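Zinc-finger (Saccharomonospora viridis, PDB 3RMQ) is of unknown function but binds a zinc ion, which probably stabilises its fold. Local coordinates at residues D56-P60 against V61-A65. The protein carries 1 engineered substitution. Numbering follows the deposited sequence.
With ZN (zinc ion), chain B.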
ATOM      1  N   ASP A  56     -10.529   6.241  -4.808  1.00 15.55           N
ATOM      2  CA  ASP A  56      -9.090   6.442  -4.993  1.00 15.32           C
ATOM      3  C   ASP A  56      -8.423   5.152  -5.426  1.00 19.16           C
ATOM      4  O   ASP A  56      -8.857   4.064  -5.050  1.00 18.43           O
ATOM      5  CB  ASP A  56      -8.456   6.889  -3.685  1.00 14.96           C
ATOM      6  CG  ASP A  56      -8.826   8.355  -3.331  1.00 28.86           C
ATOM      7  OD1 ASP A  56      -8.925   9.178  -4.271  1.00 29.36           O
ATOM      8  OD2 ASP A  56      -8.976   8.666  -2.131  1.00 26.21           O
ATOM      9  N   GLY A  57      -7.315   5.271  -6.137  1.00 18.14           N
ATOM     10  CA  GLY A  57      -6.599   4.088  -6.560  1.00 17.85           C
ATOM     11  C   GLY A  57      -5.931   3.394  -5.376  1.00 19.87           C
ATOM     12  O   GLY A  57      -5.625   4.049  -4.376  1.00 16.02           O
ATOM     13  N   GLU A  58      -5.705   2.079  -5.476  1.00 16.03           N
ATOM     14  CA  GLU A  58      -4.950   1.404  -4.414  1.00 18.69           C
ATOM     15  C   GLU A  58      -3.514   1.945  -4.279  1.00 18.59           C
ATOM     16  O   GLU A  58      -2.868   2.295  -5.264  1.00 17.71           O
ATOM     17  CB  GLU A  58      -4.898  -0.101  -4.666  1.00 21.68           C
ATOM     18  CG  GLU A  58      -6.197  -0.786  -4.379  1.00 25.26           C
ATOM     19  CD  GLU A  58      -7.239  -0.633  -5.488  1.00 38.43           C
ATOM     20  OE1 GLU A  58      -6.838  -0.571  -6.678  1.00 34.97           O
ATOM     21  OE2 GLU A  58      -8.459  -0.563  -5.152  1.00 42.45           O
ATOM     22  N   CYS A  59      -3.016   1.992  -3.056  1.00 15.84           N
ATOM     23  CA  CYS A  59      -1.629   2.364  -2.768  1.00 12.87           C
ATOM     24  C   CYS A  59      -0.731   1.240  -3.292  1.00 15.05           C
ATOM     25  O   CYS A  59      -0.844   0.094  -2.852  1.00 14.29           O
ATOM     26  CB  CYS A  59      -1.421   2.518  -1.234  1.00 14.68           C
ATOM     27  SG  CYS A  59       0.362   2.785  -0.820  1.00 16.34           S
ATOM     28  N   PRO A  60       0.130   1.522  -4.293  1.00 19.84           N
ATOM     29  CA  PRO A  60       0.942   0.411  -4.826  1.00 18.85           C
ATOM     30  C   PRO A  60       1.837  -0.204  -3.761  1.00 17.50           C
ATOM     31  O   PRO A  60       2.061  -1.417  -3.750  1.00 18.77           O
ATOM     32  CB  PRO A  60       1.817   1.095  -5.903  1.00 20.56           C
ATOM     33  CG  PRO A  60       0.974   2.278  -6.346  1.00 25.98           C
ATOM     34  CD  PRO A  60       0.325   2.770  -5.046  1.00 21.92           C
ATOM     35  N   VAL A  61       2.378   0.623  -2.864  1.00 16.00           N
ATOM     36  CA  VAL A  61       3.325   0.098  -1.875  1.00 16.57           C
ATOM     37  C   VAL A  61       2.626  -0.829  -0.868  1.00 19.82           C
ATOM     38  O   VAL A  61       3.091  -1.945  -0.583  1.00 14.42           O
ATOM     39  CB  VAL A  61       4.011   1.267  -1.139  1.00 17.30           C
ATOM     40  CG1 VAL A  61       4.894   0.734  -0.046  1.00 20.98           C
ATOM     41  CG2 VAL A  61       4.837   2.091  -2.187  1.00 23.65           C
ATOM     42  N   CYS A  62       1.504  -0.369  -0.343  1.00 18.27           N
ATOM     43  CA  CYS A  62       0.708  -1.195   0.568  1.00 16.46           C
ATOM     44  C   CYS A  62       0.271  -2.519  -0.094  1.00 16.65           C
ATOM     45  O   CYS A  62       0.237  -3.560   0.571  1.00 14.29           O
ATOM     46  CB  CYS A  62      -0.567  -0.448   1.018  1.00 13.42           C
ATOM     47  SG  CYS A  62      -0.307   0.705   2.344  1.00 15.11           S
ATOM     48  N   THR A  63      -0.117  -2.471  -1.362  1.00 15.94           N
ATOM     49  CA  THR A  63      -0.620  -3.681  -2.053  1.00 14.17           C
ATOM     50  C   THR A  63       0.490  -4.744  -2.126  1.00 18.52           C
ATOM     51  O   THR A  63       0.266  -5.909  -1.836  1.00 18.25           O
ATOM     52  CB  THR A  63      -1.122  -3.349  -3.502  1.00 20.42           C
ATOM     53  OG1 THR A  63      -2.182  -2.364  -3.460  1.00 18.62           O
ATOM     54  CG2 THR A  63      -1.664  -4.649  -4.224  1.00 20.80           C
ATOM     55  N   ILE A  64       1.700  -4.318  -2.528  1.00 13.51           N
ATOM     56  CA  ILE A  64       2.847  -5.216  -2.637  1.00 17.32           C
ATOM     57  C   ILE A  64       3.285  -5.650  -1.223  1.00 19.70           C
ATOM     58  O   ILE A  64       3.596  -6.818  -1.006  1.00 19.19           O
ATOM     59  CB  ILE A  64       4.037  -4.529  -3.358  1.00 23.95           C
ATOM     60  CG1 ILE A  64       3.689  -4.213  -4.822  1.00 30.39           C
ATOM     61  CG2 ILE A  64       5.333  -5.374  -3.251  1.00 22.97           C
ATOM     62  CD1 ILE A  64       3.058  -5.318  -5.535  1.00 33.75           C
ATOM     63  N   ALA A  65       3.328  -4.712  -0.268  1.00 19.29           N
ATOM     64  CA  ALA A  65       3.689  -5.065   1.130  1.00 21.16           C
ATOM     65  C   ALA A  65       2.749  -6.145   1.690  1.00 20.53           C
ATOM     66  O   ALA A  65       3.191  -7.094   2.336  1.00 20.15           O
ATOM     67  CB  ALA A  65       3.693  -3.859   2.007  1.00 20.68           C
TER
HETATM   68 ZN    ZN B 114       0.057   2.787   1.514  1.00 17.46          ZN
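Cys-59 and Cys-62 form the CxxC half of a zinc site of three cysteines and one histidine, a worked example of how a zinc finger couples metal binding to the start of a helix. Cys-59 SG lies 2.4 Å from the zinc ion and Cys-62 SG 2.3 Å; His-17 and Cys-36 complete the site. Cys-59 is also the N-cap of helix 60-69: with SG anti to its own backbone N (chi1 173°), the sulfur faces the first turn and accepts a nearly straight hydrogen bond from Cys-62 N at 3.4 Å (173° at the hydrogen). This N-H probably helps to stabilise the negative charge of the zinc-bound sulfur. Cys-59 CB and Cys-62 CB touch at 3.8 Å on the buried side beside the zinc, where packing is tight, and Pro-60 and Val-61 lean on Leu-90 of helix 88-97. The solvent side, toward Gly-57 and Glu-58, is looser: Glu-58 brings only CB near Thr-63 OG1 before its chain bends away at chi2 (79°), its carboxylate making a long, weak ion pair with Arg-16. Thr-63 grips Cys-59 O twice, from opposite faces of the carbonyl plane: N approaches at 3.1 Å, tilted slightly from that plane, and OG1 donates from well above it at 2.9 Å.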